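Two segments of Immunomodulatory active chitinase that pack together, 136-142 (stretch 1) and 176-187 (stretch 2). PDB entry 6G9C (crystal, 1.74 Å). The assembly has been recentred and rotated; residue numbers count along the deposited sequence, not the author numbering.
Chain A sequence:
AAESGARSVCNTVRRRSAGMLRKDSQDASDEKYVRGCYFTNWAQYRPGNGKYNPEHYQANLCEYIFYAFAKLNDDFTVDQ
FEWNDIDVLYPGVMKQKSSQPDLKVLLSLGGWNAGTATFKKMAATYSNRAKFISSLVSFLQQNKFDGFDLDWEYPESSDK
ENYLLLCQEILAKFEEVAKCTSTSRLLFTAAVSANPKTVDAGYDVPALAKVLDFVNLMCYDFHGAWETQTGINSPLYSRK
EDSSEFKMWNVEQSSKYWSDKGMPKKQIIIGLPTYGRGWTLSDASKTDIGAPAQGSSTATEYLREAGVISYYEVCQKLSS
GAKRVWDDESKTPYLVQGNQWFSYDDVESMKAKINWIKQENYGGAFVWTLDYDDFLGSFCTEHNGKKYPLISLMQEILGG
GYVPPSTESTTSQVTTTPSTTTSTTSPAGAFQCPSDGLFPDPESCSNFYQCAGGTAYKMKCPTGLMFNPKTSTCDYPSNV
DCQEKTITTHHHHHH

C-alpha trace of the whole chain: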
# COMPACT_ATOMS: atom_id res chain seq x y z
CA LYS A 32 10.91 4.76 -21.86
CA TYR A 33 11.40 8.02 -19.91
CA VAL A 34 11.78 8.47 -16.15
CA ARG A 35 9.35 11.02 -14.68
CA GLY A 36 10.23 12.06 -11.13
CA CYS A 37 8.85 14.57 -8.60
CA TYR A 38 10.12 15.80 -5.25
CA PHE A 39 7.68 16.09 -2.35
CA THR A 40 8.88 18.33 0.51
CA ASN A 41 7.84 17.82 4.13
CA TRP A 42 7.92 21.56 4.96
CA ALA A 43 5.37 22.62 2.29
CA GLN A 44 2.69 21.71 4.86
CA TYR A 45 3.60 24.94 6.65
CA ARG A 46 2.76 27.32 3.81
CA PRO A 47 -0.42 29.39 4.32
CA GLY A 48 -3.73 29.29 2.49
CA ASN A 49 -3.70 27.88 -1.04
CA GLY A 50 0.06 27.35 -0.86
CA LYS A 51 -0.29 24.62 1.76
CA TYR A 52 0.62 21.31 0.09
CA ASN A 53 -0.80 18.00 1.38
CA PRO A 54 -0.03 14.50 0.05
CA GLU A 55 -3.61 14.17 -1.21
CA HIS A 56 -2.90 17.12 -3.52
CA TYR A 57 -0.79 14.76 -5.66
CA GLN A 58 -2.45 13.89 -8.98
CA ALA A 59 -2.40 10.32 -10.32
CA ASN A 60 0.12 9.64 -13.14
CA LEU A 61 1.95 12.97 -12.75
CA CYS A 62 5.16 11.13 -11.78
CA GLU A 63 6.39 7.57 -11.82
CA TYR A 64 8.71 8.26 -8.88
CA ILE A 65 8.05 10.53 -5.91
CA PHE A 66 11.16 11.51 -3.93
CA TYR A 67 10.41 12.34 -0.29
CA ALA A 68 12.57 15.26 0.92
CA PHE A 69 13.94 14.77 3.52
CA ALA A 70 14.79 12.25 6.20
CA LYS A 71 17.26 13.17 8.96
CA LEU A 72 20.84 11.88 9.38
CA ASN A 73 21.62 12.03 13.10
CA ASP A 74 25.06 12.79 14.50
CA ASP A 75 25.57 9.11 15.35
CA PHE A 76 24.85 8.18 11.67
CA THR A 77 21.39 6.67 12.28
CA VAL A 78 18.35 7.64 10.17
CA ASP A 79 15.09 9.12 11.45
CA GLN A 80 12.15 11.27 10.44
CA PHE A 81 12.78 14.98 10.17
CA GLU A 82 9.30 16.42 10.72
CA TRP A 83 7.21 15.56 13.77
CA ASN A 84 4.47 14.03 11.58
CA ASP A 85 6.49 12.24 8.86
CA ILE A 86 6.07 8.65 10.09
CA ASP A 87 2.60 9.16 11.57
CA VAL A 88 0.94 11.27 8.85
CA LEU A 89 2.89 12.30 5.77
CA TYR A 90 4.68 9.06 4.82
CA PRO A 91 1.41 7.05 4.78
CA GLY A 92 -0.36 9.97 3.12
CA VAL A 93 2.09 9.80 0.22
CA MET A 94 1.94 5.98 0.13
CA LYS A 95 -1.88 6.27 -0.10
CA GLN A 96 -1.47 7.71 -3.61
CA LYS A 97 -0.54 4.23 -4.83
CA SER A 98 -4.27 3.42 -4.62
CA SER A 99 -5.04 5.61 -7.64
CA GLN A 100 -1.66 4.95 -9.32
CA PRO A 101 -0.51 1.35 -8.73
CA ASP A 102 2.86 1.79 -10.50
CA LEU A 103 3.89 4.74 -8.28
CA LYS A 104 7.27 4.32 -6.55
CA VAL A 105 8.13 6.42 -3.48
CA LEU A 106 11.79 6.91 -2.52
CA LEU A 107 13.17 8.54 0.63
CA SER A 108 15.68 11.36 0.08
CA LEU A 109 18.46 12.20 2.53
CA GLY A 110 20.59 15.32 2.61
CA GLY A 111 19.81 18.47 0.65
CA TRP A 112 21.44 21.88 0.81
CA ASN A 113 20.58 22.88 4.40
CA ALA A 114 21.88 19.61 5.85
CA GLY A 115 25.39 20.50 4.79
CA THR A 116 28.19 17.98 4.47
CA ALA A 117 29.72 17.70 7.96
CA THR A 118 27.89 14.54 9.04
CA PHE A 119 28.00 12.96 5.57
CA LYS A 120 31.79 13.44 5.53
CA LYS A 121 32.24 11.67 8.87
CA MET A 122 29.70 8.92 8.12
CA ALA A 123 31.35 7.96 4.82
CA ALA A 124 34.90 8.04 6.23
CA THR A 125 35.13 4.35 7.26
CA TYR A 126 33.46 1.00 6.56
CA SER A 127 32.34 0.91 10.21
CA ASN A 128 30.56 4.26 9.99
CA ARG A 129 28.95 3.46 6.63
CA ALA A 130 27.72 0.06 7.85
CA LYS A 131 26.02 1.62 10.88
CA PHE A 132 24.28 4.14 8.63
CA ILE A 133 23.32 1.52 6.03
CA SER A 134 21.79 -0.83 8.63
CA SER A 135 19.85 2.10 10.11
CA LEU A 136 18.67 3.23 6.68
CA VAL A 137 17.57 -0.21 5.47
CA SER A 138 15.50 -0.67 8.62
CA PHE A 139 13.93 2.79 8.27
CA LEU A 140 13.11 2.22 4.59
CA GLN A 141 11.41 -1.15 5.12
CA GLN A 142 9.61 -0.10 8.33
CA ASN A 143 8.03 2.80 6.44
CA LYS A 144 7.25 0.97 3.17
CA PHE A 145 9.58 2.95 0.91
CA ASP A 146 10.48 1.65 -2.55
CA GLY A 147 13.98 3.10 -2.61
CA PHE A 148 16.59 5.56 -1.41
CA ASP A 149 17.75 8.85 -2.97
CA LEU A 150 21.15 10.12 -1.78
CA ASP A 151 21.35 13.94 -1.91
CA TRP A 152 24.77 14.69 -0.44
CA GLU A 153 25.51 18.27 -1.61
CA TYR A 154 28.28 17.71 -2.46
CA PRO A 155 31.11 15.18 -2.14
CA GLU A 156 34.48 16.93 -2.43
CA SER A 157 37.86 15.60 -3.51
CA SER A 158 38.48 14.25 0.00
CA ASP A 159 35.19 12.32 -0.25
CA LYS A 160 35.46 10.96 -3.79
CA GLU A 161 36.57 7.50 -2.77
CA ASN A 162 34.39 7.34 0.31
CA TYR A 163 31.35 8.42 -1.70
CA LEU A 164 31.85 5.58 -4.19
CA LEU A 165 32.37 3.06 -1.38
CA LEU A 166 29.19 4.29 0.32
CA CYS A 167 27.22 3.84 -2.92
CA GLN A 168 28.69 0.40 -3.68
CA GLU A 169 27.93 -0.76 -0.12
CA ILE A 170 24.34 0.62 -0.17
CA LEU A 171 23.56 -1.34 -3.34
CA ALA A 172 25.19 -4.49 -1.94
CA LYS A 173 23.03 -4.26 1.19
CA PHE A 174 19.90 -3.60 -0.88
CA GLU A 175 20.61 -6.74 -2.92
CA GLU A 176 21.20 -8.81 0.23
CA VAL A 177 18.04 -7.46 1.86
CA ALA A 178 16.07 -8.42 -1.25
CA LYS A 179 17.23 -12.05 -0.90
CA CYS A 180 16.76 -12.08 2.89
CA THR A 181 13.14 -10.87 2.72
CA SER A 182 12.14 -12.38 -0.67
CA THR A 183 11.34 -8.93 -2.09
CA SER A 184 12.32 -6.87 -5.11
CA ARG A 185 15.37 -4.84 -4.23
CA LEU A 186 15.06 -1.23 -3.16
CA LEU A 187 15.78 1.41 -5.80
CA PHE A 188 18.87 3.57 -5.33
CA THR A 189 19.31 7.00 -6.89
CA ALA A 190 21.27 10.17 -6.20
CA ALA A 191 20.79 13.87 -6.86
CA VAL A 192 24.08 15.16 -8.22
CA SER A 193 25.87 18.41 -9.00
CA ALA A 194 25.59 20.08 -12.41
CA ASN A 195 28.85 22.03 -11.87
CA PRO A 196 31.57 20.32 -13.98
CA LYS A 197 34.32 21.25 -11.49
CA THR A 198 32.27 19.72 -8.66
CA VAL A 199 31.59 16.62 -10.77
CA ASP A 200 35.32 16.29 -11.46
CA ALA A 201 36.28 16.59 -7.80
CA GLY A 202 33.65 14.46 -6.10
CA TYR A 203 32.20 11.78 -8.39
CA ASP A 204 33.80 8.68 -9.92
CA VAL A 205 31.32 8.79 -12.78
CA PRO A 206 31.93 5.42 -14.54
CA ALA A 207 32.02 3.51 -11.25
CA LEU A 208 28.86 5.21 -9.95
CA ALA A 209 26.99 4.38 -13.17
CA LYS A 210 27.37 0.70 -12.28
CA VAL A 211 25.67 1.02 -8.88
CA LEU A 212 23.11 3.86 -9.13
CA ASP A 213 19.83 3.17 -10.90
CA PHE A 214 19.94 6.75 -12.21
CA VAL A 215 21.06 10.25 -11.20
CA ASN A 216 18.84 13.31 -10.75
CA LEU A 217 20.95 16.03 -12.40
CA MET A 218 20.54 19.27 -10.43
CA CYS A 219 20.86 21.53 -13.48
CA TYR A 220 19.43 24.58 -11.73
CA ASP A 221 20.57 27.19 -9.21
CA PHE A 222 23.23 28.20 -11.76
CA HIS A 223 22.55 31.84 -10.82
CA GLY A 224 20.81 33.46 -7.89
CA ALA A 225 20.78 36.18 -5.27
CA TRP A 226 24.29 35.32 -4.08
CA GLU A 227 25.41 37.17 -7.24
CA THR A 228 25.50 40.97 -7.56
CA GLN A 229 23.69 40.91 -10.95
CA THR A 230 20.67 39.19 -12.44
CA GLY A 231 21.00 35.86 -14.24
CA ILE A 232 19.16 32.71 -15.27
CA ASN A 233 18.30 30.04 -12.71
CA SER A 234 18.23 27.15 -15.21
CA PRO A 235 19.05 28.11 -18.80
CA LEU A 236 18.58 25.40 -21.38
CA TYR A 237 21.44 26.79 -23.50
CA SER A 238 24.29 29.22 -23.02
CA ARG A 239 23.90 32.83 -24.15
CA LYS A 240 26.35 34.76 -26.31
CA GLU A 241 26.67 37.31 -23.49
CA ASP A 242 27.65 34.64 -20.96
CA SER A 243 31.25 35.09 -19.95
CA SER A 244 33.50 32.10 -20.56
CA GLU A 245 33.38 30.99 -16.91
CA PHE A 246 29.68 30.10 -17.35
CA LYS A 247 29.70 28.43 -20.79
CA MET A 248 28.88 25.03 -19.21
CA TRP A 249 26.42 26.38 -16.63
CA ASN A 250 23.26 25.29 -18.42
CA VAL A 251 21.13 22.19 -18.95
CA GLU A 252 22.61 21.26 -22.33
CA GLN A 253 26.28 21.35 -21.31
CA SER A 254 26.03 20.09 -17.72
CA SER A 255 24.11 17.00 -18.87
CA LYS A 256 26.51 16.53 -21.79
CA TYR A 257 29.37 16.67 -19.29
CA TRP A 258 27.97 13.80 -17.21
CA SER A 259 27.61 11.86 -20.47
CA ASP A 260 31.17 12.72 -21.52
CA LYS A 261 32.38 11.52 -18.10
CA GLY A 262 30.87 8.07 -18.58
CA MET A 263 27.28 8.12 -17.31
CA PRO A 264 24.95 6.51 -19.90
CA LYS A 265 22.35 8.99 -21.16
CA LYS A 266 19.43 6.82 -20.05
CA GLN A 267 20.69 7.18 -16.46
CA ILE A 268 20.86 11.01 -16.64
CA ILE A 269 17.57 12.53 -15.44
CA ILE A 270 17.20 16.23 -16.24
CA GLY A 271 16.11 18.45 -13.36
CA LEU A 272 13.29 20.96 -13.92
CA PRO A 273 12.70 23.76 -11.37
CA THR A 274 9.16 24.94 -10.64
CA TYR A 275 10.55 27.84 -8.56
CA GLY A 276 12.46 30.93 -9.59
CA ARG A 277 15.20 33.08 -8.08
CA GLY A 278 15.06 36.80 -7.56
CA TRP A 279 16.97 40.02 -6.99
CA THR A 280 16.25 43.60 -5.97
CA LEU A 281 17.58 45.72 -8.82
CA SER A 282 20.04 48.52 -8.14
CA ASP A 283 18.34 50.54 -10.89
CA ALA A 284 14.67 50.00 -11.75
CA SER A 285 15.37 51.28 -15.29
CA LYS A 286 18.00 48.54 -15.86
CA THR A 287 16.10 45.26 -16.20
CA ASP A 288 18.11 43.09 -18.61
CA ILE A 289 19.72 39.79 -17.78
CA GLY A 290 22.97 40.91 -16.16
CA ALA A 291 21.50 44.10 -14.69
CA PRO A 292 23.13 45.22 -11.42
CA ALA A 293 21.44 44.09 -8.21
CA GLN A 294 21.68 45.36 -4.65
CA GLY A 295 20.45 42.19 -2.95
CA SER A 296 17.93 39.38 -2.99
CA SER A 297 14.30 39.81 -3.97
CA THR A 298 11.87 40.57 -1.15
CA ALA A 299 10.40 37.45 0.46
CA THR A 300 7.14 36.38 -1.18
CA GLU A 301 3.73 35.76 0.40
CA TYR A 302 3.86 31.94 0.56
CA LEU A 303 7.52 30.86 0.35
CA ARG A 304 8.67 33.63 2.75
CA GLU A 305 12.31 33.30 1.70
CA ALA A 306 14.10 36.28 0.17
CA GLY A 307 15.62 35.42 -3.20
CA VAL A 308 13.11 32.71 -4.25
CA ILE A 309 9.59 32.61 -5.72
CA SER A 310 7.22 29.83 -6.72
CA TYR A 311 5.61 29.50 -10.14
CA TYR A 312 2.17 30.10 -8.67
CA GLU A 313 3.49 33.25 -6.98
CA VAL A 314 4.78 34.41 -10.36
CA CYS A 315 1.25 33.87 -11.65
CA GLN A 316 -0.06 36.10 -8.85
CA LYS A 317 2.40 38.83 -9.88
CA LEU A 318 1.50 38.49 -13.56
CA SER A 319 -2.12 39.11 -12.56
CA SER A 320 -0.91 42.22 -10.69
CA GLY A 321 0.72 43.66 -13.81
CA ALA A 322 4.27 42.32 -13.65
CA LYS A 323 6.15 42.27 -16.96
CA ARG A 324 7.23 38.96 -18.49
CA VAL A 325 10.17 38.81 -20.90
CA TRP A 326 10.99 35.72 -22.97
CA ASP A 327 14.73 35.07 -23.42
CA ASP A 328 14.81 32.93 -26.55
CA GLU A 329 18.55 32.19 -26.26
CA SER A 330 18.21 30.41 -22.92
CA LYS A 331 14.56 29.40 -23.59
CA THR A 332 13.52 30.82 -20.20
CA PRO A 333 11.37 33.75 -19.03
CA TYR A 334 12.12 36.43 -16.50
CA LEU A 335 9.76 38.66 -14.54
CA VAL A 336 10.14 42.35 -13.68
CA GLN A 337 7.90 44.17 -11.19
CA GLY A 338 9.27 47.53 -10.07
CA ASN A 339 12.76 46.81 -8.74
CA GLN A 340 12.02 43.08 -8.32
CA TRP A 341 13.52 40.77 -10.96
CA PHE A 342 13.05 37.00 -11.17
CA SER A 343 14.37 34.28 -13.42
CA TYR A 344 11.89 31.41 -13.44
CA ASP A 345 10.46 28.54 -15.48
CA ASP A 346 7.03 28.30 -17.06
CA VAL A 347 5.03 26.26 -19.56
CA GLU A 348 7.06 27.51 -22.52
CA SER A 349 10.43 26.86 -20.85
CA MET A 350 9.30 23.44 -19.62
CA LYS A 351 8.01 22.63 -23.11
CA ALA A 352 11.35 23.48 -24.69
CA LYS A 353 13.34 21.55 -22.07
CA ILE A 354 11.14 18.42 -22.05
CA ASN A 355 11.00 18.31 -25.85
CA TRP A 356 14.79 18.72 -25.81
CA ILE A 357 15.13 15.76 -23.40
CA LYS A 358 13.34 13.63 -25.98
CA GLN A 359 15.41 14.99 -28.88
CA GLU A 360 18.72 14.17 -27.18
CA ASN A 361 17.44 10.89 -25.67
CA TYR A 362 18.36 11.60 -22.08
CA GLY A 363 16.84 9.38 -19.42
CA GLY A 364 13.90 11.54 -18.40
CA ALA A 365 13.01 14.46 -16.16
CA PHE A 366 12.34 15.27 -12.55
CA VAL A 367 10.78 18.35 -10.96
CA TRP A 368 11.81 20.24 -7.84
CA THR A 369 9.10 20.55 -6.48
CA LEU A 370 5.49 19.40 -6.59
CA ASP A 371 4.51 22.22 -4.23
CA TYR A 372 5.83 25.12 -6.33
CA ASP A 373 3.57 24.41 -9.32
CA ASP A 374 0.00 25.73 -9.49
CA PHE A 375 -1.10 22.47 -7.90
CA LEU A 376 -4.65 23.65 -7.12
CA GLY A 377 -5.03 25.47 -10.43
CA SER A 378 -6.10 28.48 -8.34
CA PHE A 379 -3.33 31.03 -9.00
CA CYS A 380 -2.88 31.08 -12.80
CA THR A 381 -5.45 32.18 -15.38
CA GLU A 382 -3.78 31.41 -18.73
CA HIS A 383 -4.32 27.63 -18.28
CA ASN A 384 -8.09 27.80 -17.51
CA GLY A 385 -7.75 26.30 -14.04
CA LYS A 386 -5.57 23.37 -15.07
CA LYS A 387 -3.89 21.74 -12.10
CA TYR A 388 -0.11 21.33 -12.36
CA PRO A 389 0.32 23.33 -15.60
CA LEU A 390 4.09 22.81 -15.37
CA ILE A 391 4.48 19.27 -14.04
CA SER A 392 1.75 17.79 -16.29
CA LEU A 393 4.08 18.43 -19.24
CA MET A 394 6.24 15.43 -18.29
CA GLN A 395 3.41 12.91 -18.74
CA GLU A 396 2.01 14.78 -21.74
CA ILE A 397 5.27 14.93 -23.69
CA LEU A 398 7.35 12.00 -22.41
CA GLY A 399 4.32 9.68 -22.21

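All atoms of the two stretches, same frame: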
# COMPACT_ATOMS: atom_id res chain seq x y z
N LEU A 136 19.48 2.79 7.81
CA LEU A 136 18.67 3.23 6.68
C LEU A 136 17.78 2.11 6.16
O LEU A 136 16.58 2.31 5.91
CB LEU A 136 19.60 3.74 5.58
CG LEU A 136 18.95 3.94 4.22
CD1 LEU A 136 18.01 5.14 4.29
CD2 LEU A 136 19.99 4.13 3.14
N VAL A 137 18.34 0.91 6.01
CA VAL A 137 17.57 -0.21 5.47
C VAL A 137 16.38 -0.51 6.37
O VAL A 137 15.26 -0.74 5.89
CB VAL A 137 18.48 -1.44 5.28
CG1 VAL A 137 17.67 -2.71 5.37
CG2 VAL A 137 19.17 -1.36 3.95
N SER A 138 16.60 -0.47 7.69
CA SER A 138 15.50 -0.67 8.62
C SER A 138 14.44 0.42 8.47
O SER A 138 13.24 0.13 8.41
CB SER A 138 16.03 -0.71 10.06
OG SER A 138 16.94 -1.78 10.23
N PHE A 139 14.88 1.68 8.38
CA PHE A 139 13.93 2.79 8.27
C PHE A 139 13.13 2.70 6.98
O PHE A 139 11.92 2.96 6.98
CB PHE A 139 14.68 4.13 8.34
CG PHE A 139 13.78 5.31 8.57
CD1 PHE A 139 13.38 5.65 9.85
CD2 PHE A 139 13.35 6.10 7.50
CE1 PHE A 139 12.56 6.76 10.07
CE2 PHE A 139 12.53 7.21 7.71
CZ PHE A 139 12.13 7.54 8.99
N LEU A 140 13.79 2.33 5.88
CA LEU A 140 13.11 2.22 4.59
C LEU A 140 12.02 1.15 4.64
O LEU A 140 10.88 1.39 4.24
CB LEU A 140 14.11 1.91 3.48
CG LEU A 140 15.08 3.04 3.09
CD1 LEU A 140 16.17 2.50 2.15
CD2 LEU A 140 14.35 4.25 2.47
N GLN A 141 12.37 -0.05 5.13
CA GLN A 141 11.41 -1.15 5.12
C GLN A 141 10.31 -0.93 6.15
O GLN A 141 9.14 -1.27 5.90
CB GLN A 141 12.11 -2.49 5.35
CG GLN A 141 12.99 -2.94 4.18
CD GLN A 141 12.81 -4.42 3.82
OE1 GLN A 141 12.79 -5.29 4.69
NE2 GLN A 141 12.71 -4.70 2.52
N GLN A 142 10.64 -0.37 7.32
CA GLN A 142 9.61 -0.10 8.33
C GLN A 142 8.55 0.85 7.79
O GLN A 142 7.38 0.75 8.17
CB GLN A 142 10.23 0.48 9.60
CG GLN A 142 11.04 -0.52 10.45
CD GLN A 142 11.99 0.16 11.45
OE1 GLN A 142 12.21 1.37 11.40
NE2 GLN A 142 12.56 -0.64 12.34
N GLU A 176 21.26 -7.78 -0.80
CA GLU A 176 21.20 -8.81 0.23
C GLU A 176 19.85 -8.78 0.95
O GLU A 176 19.28 -9.83 1.26
CB GLU A 176 22.35 -8.62 1.21
CG GLU A 176 22.31 -9.50 2.45
CD GLU A 176 22.72 -8.75 3.72
OE1 GLU A 176 21.84 -8.47 4.56
OE2 GLU A 176 23.93 -8.44 3.87
N VAL A 177 19.35 -7.59 1.22
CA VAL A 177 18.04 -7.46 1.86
C VAL A 177 16.95 -8.06 0.98
O VAL A 177 16.05 -8.76 1.47
CB VAL A 177 17.77 -5.99 2.21
CG1 VAL A 177 16.30 -5.75 2.51
CG2 VAL A 177 18.64 -5.58 3.39
N ALA A 178 17.05 -7.85 -0.33
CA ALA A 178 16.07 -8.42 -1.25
C ALA A 178 16.03 -9.94 -1.14
O ALA A 178 14.94 -10.53 -1.09
CB ALA A 178 16.37 -7.99 -2.69
N LYS A 179 17.20 -10.60 -1.06
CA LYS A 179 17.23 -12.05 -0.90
C LYS A 179 16.72 -12.46 0.48
O LYS A 179 16.01 -13.46 0.62
CB LYS A 179 18.65 -12.58 -1.11
CG LYS A 179 19.29 -12.15 -2.42
CD LYS A 179 20.74 -12.63 -2.54
CE LYS A 179 21.32 -12.35 -3.92
NZ LYS A 179 22.22 -11.16 -3.99
N CYS A 180 17.12 -11.72 1.52
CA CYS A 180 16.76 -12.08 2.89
C CYS A 180 15.24 -12.05 3.10
O CYS A 180 14.69 -12.90 3.81
CB CYS A 180 17.45 -11.13 3.88
SG CYS A 180 17.47 -11.68 5.61
N THR A 181 14.56 -11.07 2.50
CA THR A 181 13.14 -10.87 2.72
C THR A 181 12.27 -11.32 1.55
O THR A 181 11.05 -11.12 1.60
CB THR A 181 12.85 -9.39 3.02
OG1 THR A 181 13.29 -8.59 1.92
CG2 THR A 181 13.56 -8.95 4.28
N SER A 182 12.86 -11.93 0.52
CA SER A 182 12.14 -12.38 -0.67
C SER A 182 11.34 -11.25 -1.31
O SER A 182 10.16 -11.40 -1.65
CB SER A 182 11.26 -13.58 -0.36
OG SER A 182 12.01 -14.63 0.20
N THR A 183 11.98 -10.09 -1.47
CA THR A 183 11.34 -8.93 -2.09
C THR A 183 12.19 -8.42 -3.24
O THR A 183 13.36 -8.78 -3.38
CB THR A 183 11.11 -7.80 -1.07
OG1 THR A 183 12.37 -7.28 -0.63
CG2 THR A 183 10.32 -8.29 0.15
N SER A 184 11.57 -7.60 -4.09
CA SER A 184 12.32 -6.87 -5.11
C SER A 184 13.22 -5.85 -4.43
O SER A 184 12.83 -5.20 -3.47
CB SER A 184 11.38 -6.15 -6.08
OG SER A 184 10.45 -7.06 -6.64
N ARG A 185 14.43 -5.69 -4.95
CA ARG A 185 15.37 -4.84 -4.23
C ARG A 185 14.95 -3.37 -4.30
O ARG A 185 14.32 -2.90 -5.26
CB ARG A 185 16.79 -5.03 -4.75
CG ARG A 185 17.11 -4.28 -5.99
CD ARG A 185 18.55 -3.81 -5.95
NE ARG A 185 18.98 -3.38 -7.27
CZ ARG A 185 18.84 -2.15 -7.75
NH1 ARG A 185 18.28 -1.19 -7.02
NH2 ARG A 185 19.26 -1.88 -8.97
N LEU A 186 15.29 -2.66 -3.23
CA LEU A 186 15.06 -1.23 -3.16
C LEU A 186 15.80 -0.50 -4.28
O LEU A 186 16.92 -0.87 -4.66
CB LEU A 186 15.54 -0.71 -1.80
CG LEU A 186 14.72 -1.22 -0.62
CD1 LEU A 186 15.56 -1.22 0.65
CD2 LEU A 186 13.50 -0.31 -0.47
N LEU A 187 15.14 0.52 -4.83
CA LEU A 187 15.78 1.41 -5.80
C LEU A 187 16.82 2.29 -5.11
O LEU A 187 16.75 2.55 -3.90
CB LEU A 187 14.73 2.28 -6.49
CG LEU A 187 13.71 1.47 -7.29
CD1 LEU A 187 12.55 2.36 -7.77
CD2 LEU A 187 14.38 0.76 -8.45

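Helices set well apart can still pack through their side chains, and the segments 136-142 and 176-187 illustrate the point. The first is helical throughout; the second continues a helix through its opening residues, leaves helical geometry with a positive phi at Ser182, and runs on as loop. The helix axes approach no closer than 12.4 Å and cross at -52°, so side chains must span the gap. Backbones come nearest at two places, with CA-CA separations of 8.1 Å for Val137 and Val177 and 8.7 Å for Leu140 and Leu186.

At the first, valine meets valine, CG1 of Val137 lying 3.6 Å from CG2 of Val177. At the second, a helix residue meets a loop residue: CD1 of Leu140 approaches CD1 of Leu186 at 4.1 Å. Gln141, with the largest covered area of any residue here, reaches across by its amide end, NE2 lying 3.7 Å from CG1 of Val177 and OE1 3.8 Å from CG2 of Thr181. These are van der Waals contacts; no hydrogen bond joins the stretches, and OE1 of Gln141 is satisfied elsewhere in the structure. Polar order is instead internal: OG1 of Thr181 donates to the backbone O of Val177 at 2.8 Å, tying its hydroxyl back to its own helix while its methyl faces Gln141.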